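Long-range contacts in tRNA (Adenine(22)-N(1))-methyltransferase (PDB 6QE6), which probably methylates the N1 atom of adenine 22 in tRNA, and is captured here with the cofactor product S-adenosyl-L-homocysteine bound: residues V142-V150 with E185-K193; I131-V142 with Y168-N177. All coordinates share one frame; numbering follows the deposited sequence.

The two contacts lie side by side, centres about 11 Å apart, and their segments alternate along the chain: strand 133-138, helix 143-151, strand 168-175, helix 185-190. Contact 2 pairs the two strands near the centre of the chain, inside the seven-stranded mixed sheet of the methyltransferase domain. Contact 1, farther out, joins the helices that follow each strand. They share Val142, and side chains of helix 143-151 rest on the paired strands: Arg146 CG is 3.6 Å from Ile172 CD1, and Leu145 CD1 is 3.7 Å from Ile136 CG2. Helix 143-151 thus links the sheet to helix 185-190, which in turn touches the C-terminal helix 225-244.

Contact 1 of 2, residues V142-V150 with E185-K193; sequences VKNLRLWAV and ELEIEFGSK
Ile188 O, near the C-terminal end of helix 185-190, is gripped twice by Arg146: NE donates to it at 2.9 Å, nearly straight at 167°, and NH2 adds a second, weak bond. The oxygen lies at the edge of the guanidinium group, in its plane, although NE stands well above the carbonyl plane. NH2 also bonds weakly to Glu189 O. Over one face lies the backbone where the helix ends, with Gly191 N 3.3 Å above the centre of the group; Val142 CG2 lies against the opposite face, toward its rim. A salt bridge from NH1 to Glu159, on strand 155-163, also helps to fix the group's rotation. A bend at chi3 (-72°) brings the group here.

The interface is a helix-helix packing that joins helix 143-151, which lies on the Rossmann-like sheet, to helix 185-190, which leans on the C-terminal helix 225-244; the axes come within 8.0 Å, their N-to-C directions 127° apart. Gly191 leaves helical geometry with positive phi; at its backbone angles a CB would jam against Phe190 O, which calls for glycine.

Lys143 runs across the Glu189 side chain, and its NZ forms a salt bridge with Glu189 OE1, 2.7 Å, coming from above the carboxylate plane. OE2 of the same carboxylate forms a salt bridge with Arg233 of helix 225-244, and the two positive charges probably stabilise the ionised form of Glu189.

Ile188 supplies the apolar portion: its CG2 lies 3.9 Å from Leu147 CD1, the side chains crossing at about a right angle, and its CD1 is 4.3 Å from Val150 CG2.

Contact 2 of 2, residues I131-V142 with Y168-N177; sequences ISNYIICSNTSV and YYWLIEINKN
Neighbouring antiparallel strands 133-138 and 168-175 form part of the central sheet, their axes 4.5 Å apart and their directions at 165°. Three hydrogen-bonded pairs, Tyr134-Ile174, Ile136-Ile172 and Ser138-Trp170, alternate with non-hydrogen-bonded ones. Ile136 N to Ile172 O is the straightest of the backbone bonds, 2.8 Å at 176°.

Beyond the last pair, residues Thr140 to Val142 fold over Trp170. Ser141 CA sits 3.4 Å from the centroid of the five-membered ring and 12° off its normal, a CH-pi contact over the face, with Thr140 C nearer the rim of that face. Val142 CG1 comes within 3.7 Å of Trp170 CB. Inside this turn, Ser138 OG donates to Thr140 O.

Strand 133-138 also bonds to strand 109-115 on its other edge, making this the junction between the parallel part of the Rossmann-like methyltransferase sheet and its antiparallel end. Cys137 and Leu171 share a face with Ile135 and Glu173, and helix 24-31 packs there; Cys137 SG lies obliquely beside the Tyr169 ring. Tyr169 touches Arg25, a residue of the S-adenosyl-L-homocysteine site.

At the far end the Lys176 chain, bent at its third side-chain torsion, brings NZ to Ile131 O at 2.9 Å, while its backbone N bonds to Ser132 O. NZ also forms a salt bridge with Asp127, which accepts a hydrogen bond from Tyr134 OH. A water donates to both Asn133 OD1 and Glu173 OE2, Asn133 ND2 hydrogen-bonds to Asp108 O, and Asn175 OD1 accepts from Asn177 N in an Asx turn.

Contact 1 of 2, residues V142-V150 with E185-K193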
# COMPACT_ATOMS: atom_id res chain seq x y z
N VAL A 142 -7.86 2.35 -2.14
CA VAL A 142 -7.27 2.88 -0.92
C VAL A 142 -7.82 4.25 -0.54
O VAL A 142 -7.10 5.06 0.04
CB VAL A 142 -5.74 2.93 -1.05
CG1 VAL A 142 -5.20 1.52 -1.16
CG2 VAL A 142 -5.30 3.76 -2.25
N LYS A 143 -9.09 4.51 -0.83
CA LYS A 143 -9.68 5.79 -0.44
C LYS A 143 -9.53 6.04 1.06
O LYS A 143 -9.29 7.17 1.49
CB LYS A 143 -11.15 5.84 -0.87
CG LYS A 143 -12.04 6.64 0.07
CD LYS A 143 -12.92 7.63 -0.67
CE LYS A 143 -13.90 8.32 0.28
NZ LYS A 143 -15.04 8.90 -0.47
N ASN A 144 -9.66 5.00 1.88
CA ASN A 144 -9.52 5.17 3.32
C ASN A 144 -8.07 5.44 3.72
O ASN A 144 -7.83 6.11 4.72
CB ASN A 144 -10.10 3.94 4.05
CG ASN A 144 -9.50 2.58 3.52
OD1 ASN A 144 -8.87 2.54 2.44
ND2 ASN A 144 -9.72 1.48 4.28
N LEU A 145 -7.09 4.94 2.95
CA LEU A 145 -5.70 5.26 3.24
C LEU A 145 -5.34 6.69 2.83
O LEU A 145 -4.48 7.32 3.47
CB LEU A 145 -4.75 4.28 2.54
CG LEU A 145 -4.99 2.79 2.81
CD1 LEU A 145 -3.86 1.89 2.28
CD2 LEU A 145 -5.22 2.57 4.31
N ARG A 146 -5.96 7.22 1.77
CA ARG A 146 -5.70 8.59 1.38
C ARG A 146 -6.33 9.57 2.38
O ARG A 146 -5.72 10.59 2.73
CB ARG A 146 -6.20 8.84 -0.05
CG ARG A 146 -5.28 8.21 -1.12
CD ARG A 146 -5.63 8.62 -2.57
NE ARG A 146 -6.86 7.98 -2.95
CZ ARG A 146 -6.97 6.98 -3.82
NH1 ARG A 146 -5.93 6.49 -4.47
NH2 ARG A 146 -8.18 6.48 -4.04
N LEU A 147 -7.53 9.25 2.86
CA LEU A 147 -8.17 10.03 3.90
C LEU A 147 -7.31 10.08 5.15
O LEU A 147 -7.16 11.13 5.79
CB LEU A 147 -9.53 9.42 4.23
CG LEU A 147 -10.75 10.26 4.62
CD1 LEU A 147 -10.72 11.65 3.97
CD2 LEU A 147 -12.01 9.51 4.19
N TRP A 148 -6.75 8.93 5.52
CA TRP A 148 -5.83 8.86 6.64
C TRP A 148 -4.64 9.80 6.43
O TRP A 148 -4.33 10.62 7.31
CB TRP A 148 -5.37 7.42 6.81
CG TRP A 148 -4.47 7.25 7.97
CD1 TRP A 148 -4.84 7.13 9.28
CD2 TRP A 148 -3.04 7.19 7.95
NE1 TRP A 148 -3.73 6.99 10.07
CE2 TRP A 148 -2.61 7.03 9.28
CE3 TRP A 148 -2.08 7.25 6.94
CZ2 TRP A 148 -1.25 6.91 9.63
CZ3 TRP A 148 -0.74 7.15 7.28
CH2 TRP A 148 -0.34 6.98 8.62
N ALA A 149 -3.98 9.71 5.28
CA ALA A 149 -2.86 10.60 5.01
C ALA A 149 -3.29 12.06 5.08
O ALA A 149 -2.62 12.89 5.70
CB ALA A 149 -2.22 10.31 3.65
N VAL A 150 -4.42 12.39 4.45
CA VAL A 150 -4.85 13.79 4.40
C VAL A 150 -5.19 14.30 5.80
O VAL A 150 -4.75 15.38 6.21
CB VAL A 150 -6.04 13.94 3.44
CG1 VAL A 150 -6.65 15.35 3.57
CG2 VAL A 150 -5.59 13.67 2.01
N GLU A 185 -11.93 16.33 -3.48
CA GLU A 185 -12.61 15.17 -2.92
C GLU A 185 -12.63 14.02 -3.91
O GLU A 185 -12.58 12.86 -3.49
CB GLU A 185 -14.03 15.52 -2.48
CG GLU A 185 -15.05 15.63 -3.59
CD GLU A 185 -16.44 15.12 -3.17
OE1 GLU A 185 -16.94 14.13 -3.77
OE2 GLU A 185 -17.00 15.71 -2.22
N LEU A 186 -12.65 14.31 -5.22
CA LEU A 186 -12.54 13.22 -6.19
C LEU A 186 -11.16 12.57 -6.12
O LEU A 186 -11.04 11.37 -6.34
CB LEU A 186 -12.81 13.72 -7.61
CG LEU A 186 -14.25 13.68 -8.13
CD1 LEU A 186 -14.27 13.86 -9.65
CD2 LEU A 186 -14.94 12.39 -7.73
N GLU A 187 -10.12 13.36 -5.82
CA GLU A 187 -8.77 12.81 -5.70
C GLU A 187 -8.65 11.92 -4.49
O GLU A 187 -7.99 10.87 -4.53
CB GLU A 187 -7.74 13.93 -5.63
CG GLU A 187 -7.37 14.54 -6.93
CD GLU A 187 -6.45 15.72 -6.74
OE1 GLU A 187 -6.87 16.69 -6.06
OE2 GLU A 187 -5.30 15.68 -7.22
N ILE A 188 -9.27 12.31 -3.38
CA ILE A 188 -9.27 11.46 -2.20
C ILE A 188 -9.89 10.11 -2.54
O ILE A 188 -9.41 9.05 -2.11
CB ILE A 188 -10.00 12.16 -1.05
CG1 ILE A 188 -9.21 13.40 -0.62
CG2 ILE A 188 -10.19 11.22 0.11
CD1 ILE A 188 -9.68 14.02 0.69
N GLU A 189 -10.92 10.14 -3.38
CA GLU A 189 -11.65 8.92 -3.71
C GLU A 189 -10.84 8.01 -4.62
O GLU A 189 -10.76 6.80 -4.39
CB GLU A 189 -12.98 9.30 -4.36
CG GLU A 189 -13.77 8.10 -4.78
CD GLU A 189 -14.95 7.87 -3.88
OE1 GLU A 189 -15.33 8.84 -3.19
OE2 GLU A 189 -15.49 6.74 -3.88
N PHE A 190 -10.22 8.58 -5.66
CA PHE A 190 -9.69 7.78 -6.75
C PHE A 190 -8.21 7.98 -7.04
O PHE A 190 -7.68 7.25 -7.89
CB PHE A 190 -10.45 8.06 -8.04
CG PHE A 190 -11.91 7.79 -7.95
CD1 PHE A 190 -12.37 6.49 -7.77
CD2 PHE A 190 -12.82 8.83 -8.07
CE1 PHE A 190 -13.74 6.24 -7.70
CE2 PHE A 190 -14.20 8.58 -8.02
CZ PHE A 190 -14.65 7.28 -7.83
N GLY A 191 -7.55 8.94 -6.39
CA GLY A 191 -6.12 9.15 -6.60
C GLY A 191 -5.76 10.54 -7.10
O GLY A 191 -6.44 11.05 -8.00
N SER A 192 -4.72 11.16 -6.54
CA SER A 192 -4.22 12.44 -7.04
C SER A 192 -4.04 12.40 -8.55
O SER A 192 -3.39 11.49 -9.08
CB SER A 192 -2.88 12.80 -6.38
OG SER A 192 -2.84 12.49 -4.98
N LYS A 193 -4.64 13.38 -9.25
CA LYS A 193 -4.57 13.46 -10.71
C LYS A 193 -3.14 13.33 -11.22
O LYS A 193 -2.87 12.66 -12.23
CB LYS A 193 -5.12 14.79 -11.20
CG LYS A 193 -6.48 15.15 -10.69
CD LYS A 193 -6.82 16.56 -11.15
CE LYS A 193 -6.58 17.62 -10.08
NZ LYS A 193 -7.71 18.60 -10.04
O HOH W 1 -13.69 11.96 -1.31

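Contact 2 of 2, residues I131-V142 with Y168-N177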
# COMPACT_ATOMS: atom_id res chain seq x y z
N ILE A 131 8.69 5.94 12.72
CA ILE A 131 8.48 5.61 11.32
C ILE A 131 8.39 6.90 10.50
O ILE A 131 7.61 7.80 10.83
CB ILE A 131 7.20 4.78 11.13
CG1 ILE A 131 7.32 3.45 11.86
CG2 ILE A 131 6.89 4.63 9.66
CD1 ILE A 131 5.99 2.95 12.39
N SER A 132 9.16 6.97 9.41
CA SER A 132 9.17 8.17 8.59
C SER A 132 8.32 8.07 7.33
O SER A 132 7.82 9.10 6.87
CB SER A 132 10.61 8.53 8.19
OG SER A 132 11.23 9.27 9.22
N ASN A 133 8.18 6.89 6.73
CA ASN A 133 7.49 6.76 5.45
C ASN A 133 6.83 5.40 5.36
O ASN A 133 7.32 4.41 5.92
CB ASN A 133 8.42 6.86 4.24
CG ASN A 133 9.20 8.14 4.20
OD1 ASN A 133 8.71 9.16 3.73
ND2 ASN A 133 10.43 8.08 4.69
N TYR A 134 5.71 5.35 4.66
CA TYR A 134 5.06 4.10 4.32
C TYR A 134 5.11 3.93 2.81
O TYR A 134 4.92 4.90 2.07
CB TYR A 134 3.61 4.06 4.78
CG TYR A 134 3.47 4.01 6.28
CD1 TYR A 134 3.49 2.79 6.95
CD2 TYR A 134 3.32 5.18 7.02
CE1 TYR A 134 3.38 2.73 8.31
CE2 TYR A 134 3.20 5.13 8.39
CZ TYR A 134 3.23 3.91 9.03
OH TYR A 134 3.10 3.86 10.40
N ILE A 135 5.37 2.71 2.37
CA ILE A 135 4.99 2.28 1.04
C ILE A 135 4.00 1.15 1.20
O ILE A 135 4.33 0.10 1.77
CB ILE A 135 6.20 1.85 0.20
CG1 ILE A 135 7.26 2.96 0.20
CG2 ILE A 135 5.74 1.46 -1.22
CD1 ILE A 135 8.55 2.53 -0.39
N ILE A 136 2.79 1.35 0.70
CA ILE A 136 1.72 0.37 0.80
C ILE A 136 1.33 -0.11 -0.59
O ILE A 136 1.23 0.68 -1.53
CB ILE A 136 0.52 0.97 1.56
CG1 ILE A 136 0.93 1.20 3.02
CG2 ILE A 136 -0.71 0.09 1.40
CD1 ILE A 136 0.33 2.44 3.65
N CYS A 137 1.15 -1.42 -0.72
CA CYS A 137 0.66 -2.05 -1.95
C CYS A 137 -0.60 -2.82 -1.56
O CYS A 137 -0.54 -4.02 -1.26
CB CYS A 137 1.73 -2.95 -2.58
SG CYS A 137 1.25 -3.64 -4.17
N SER A 138 -1.74 -2.14 -1.56
CA SER A 138 -3.01 -2.74 -1.18
C SER A 138 -3.65 -3.47 -2.36
O SER A 138 -3.50 -3.07 -3.52
CB SER A 138 -3.97 -1.66 -0.67
OG SER A 138 -5.16 -2.24 -0.17
N ASN A 139 -4.37 -4.53 -2.05
CA ASN A 139 -5.13 -5.24 -3.08
C ASN A 139 -6.60 -4.84 -3.10
O ASN A 139 -7.41 -5.53 -3.73
CB ASN A 139 -4.98 -6.76 -2.91
CG ASN A 139 -5.37 -7.24 -1.54
OD1 ASN A 139 -6.35 -6.76 -0.97
ND2 ASN A 139 -4.61 -8.20 -1.01
N THR A 140 -6.96 -3.77 -2.40
CA THR A 140 -8.23 -3.10 -2.58
C THR A 140 -7.96 -1.61 -2.68
O THR A 140 -6.92 -1.12 -2.23
CB THR A 140 -9.23 -3.39 -1.43
OG1 THR A 140 -8.70 -2.92 -0.17
CG2 THR A 140 -9.54 -4.90 -1.36
N SER A 141 -8.90 -0.90 -3.32
CA SER A 141 -8.77 0.54 -3.49
C SER A 141 -8.57 1.22 -2.14
O SER A 141 -9.03 0.73 -1.10
CB SER A 141 -10.01 1.09 -4.18
OG SER A 141 -11.13 0.82 -3.37
N VAL A 142 -7.86 2.35 -2.14
CA VAL A 142 -7.27 2.88 -0.92
C VAL A 142 -7.82 4.25 -0.54
O VAL A 142 -7.10 5.06 0.04
CB VAL A 142 -5.74 2.93 -1.05
CG1 VAL A 142 -5.20 1.52 -1.16
CG2 VAL A 142 -5.30 3.76 -2.25
N TYR A 168 -5.76 -6.60 -9.33
CA TYR A 168 -5.30 -5.22 -9.30
C TYR A 168 -4.75 -4.84 -7.93
O TYR A 168 -5.08 -5.44 -6.90
CB TYR A 168 -6.42 -4.27 -9.70
CG TYR A 168 -6.77 -4.48 -11.14
CD1 TYR A 168 -5.92 -4.04 -12.14
CD2 TYR A 168 -7.91 -5.17 -11.50
CE1 TYR A 168 -6.22 -4.25 -13.48
CE2 TYR A 168 -8.22 -5.39 -12.84
CZ TYR A 168 -7.37 -4.93 -13.82
OH TYR A 168 -7.67 -5.14 -15.15
N TYR A 169 -3.87 -3.85 -7.94
CA TYR A 169 -3.15 -3.42 -6.75
C TYR A 169 -3.00 -1.91 -6.75
O TYR A 169 -2.81 -1.28 -7.79
CB TYR A 169 -1.78 -4.08 -6.68
CG TYR A 169 -1.84 -5.57 -6.54
CD1 TYR A 169 -1.86 -6.39 -7.68
CD2 TYR A 169 -1.89 -6.17 -5.29
CE1 TYR A 169 -1.92 -7.73 -7.55
CE2 TYR A 169 -1.95 -7.52 -5.16
CZ TYR A 169 -1.98 -8.30 -6.29
OH TYR A 169 -2.04 -9.67 -6.16
N TRP A 170 -3.05 -1.34 -5.55
CA TRP A 170 -3.04 0.10 -5.36
C TRP A 170 -1.78 0.42 -4.57
O TRP A 170 -1.65 0.07 -3.40
CB TRP A 170 -4.30 0.57 -4.63
CG TRP A 170 -5.59 0.59 -5.45
CD1 TRP A 170 -6.19 1.69 -5.98
CD2 TRP A 170 -6.44 -0.52 -5.78
NE1 TRP A 170 -7.36 1.34 -6.63
CE2 TRP A 170 -7.53 -0.01 -6.53
CE3 TRP A 170 -6.38 -1.90 -5.53
CZ2 TRP A 170 -8.55 -0.83 -7.02
CZ3 TRP A 170 -7.39 -2.70 -6.01
CH2 TRP A 170 -8.47 -2.17 -6.75
N LEU A 171 -0.83 1.08 -5.21
CA LEU A 171 0.41 1.41 -4.55
C LEU A 171 0.38 2.88 -4.15
O LEU A 171 0.07 3.74 -4.98
CB LEU A 171 1.61 1.10 -5.46
CG LEU A 171 2.98 1.48 -4.90
CD1 LEU A 171 3.99 0.38 -5.11
CD2 LEU A 171 3.45 2.74 -5.58
N ILE A 172 0.71 3.16 -2.89
CA ILE A 172 0.67 4.51 -2.35
C ILE A 172 1.86 4.68 -1.40
O ILE A 172 2.14 3.81 -0.57
CB ILE A 172 -0.68 4.81 -1.66
CG1 ILE A 172 -0.70 6.24 -1.09
CG2 ILE A 172 -1.04 3.73 -0.64
CD1 ILE A 172 -2.04 6.68 -0.50
N GLU A 173 2.57 5.79 -1.56
CA GLU A 173 3.73 6.12 -0.73
C GLU A 173 3.39 7.37 0.09
O GLU A 173 2.99 8.40 -0.46
CB GLU A 173 4.99 6.36 -1.58
CG GLU A 173 6.07 7.14 -0.80
CD GLU A 173 7.47 7.03 -1.40
OE1 GLU A 173 7.60 6.68 -2.60
OE2 GLU A 173 8.46 7.32 -0.67
N ILE A 174 3.56 7.26 1.40
CA ILE A 174 3.20 8.33 2.33
C ILE A 174 4.48 8.80 3.02
O ILE A 174 5.19 8.00 3.64
CB ILE A 174 2.16 7.85 3.35
CG1 ILE A 174 0.90 7.39 2.62
CG2 ILE A 174 1.84 8.95 4.36
CD1 ILE A 174 -0.09 6.69 3.51
N ASN A 175 4.77 10.11 2.87
CA ASN A 175 5.92 10.76 3.50
C ASN A 175 5.43 11.62 4.65
O ASN A 175 4.89 12.72 4.43
CB ASN A 175 6.68 11.63 2.49
CG ASN A 175 7.93 12.29 3.10
OD1 ASN A 175 8.22 12.12 4.29
ND2 ASN A 175 8.68 13.03 2.28
N LYS A 176 5.67 11.15 5.88
CA LYS A 176 5.13 11.81 7.07
C LYS A 176 5.81 13.13 7.37
O LYS A 176 5.27 13.94 8.13
CB LYS A 176 5.24 10.89 8.29
CG LYS A 176 4.39 9.63 8.18
CD LYS A 176 4.77 8.62 9.25
CE LYS A 176 4.51 9.20 10.64
NZ LYS A 176 4.87 8.22 11.70
N ASN A 177 6.97 13.39 6.77
CA ASN A 177 7.71 14.61 7.07
C ASN A 177 7.41 15.73 6.08
O ASN A 177 8.06 16.78 6.14
CB ASN A 177 9.20 14.30 7.10
CG ASN A 177 9.57 13.50 8.33
OD1 ASN A 177 9.38 13.95 9.46
ND2 ASN A 177 10.08 12.29 8.11
O HOH W 2 10.38 11.13 11.07
O HOH W 3 8.27 9.35 1.10
O HOH W 4 -7.06 -7.22 -6.20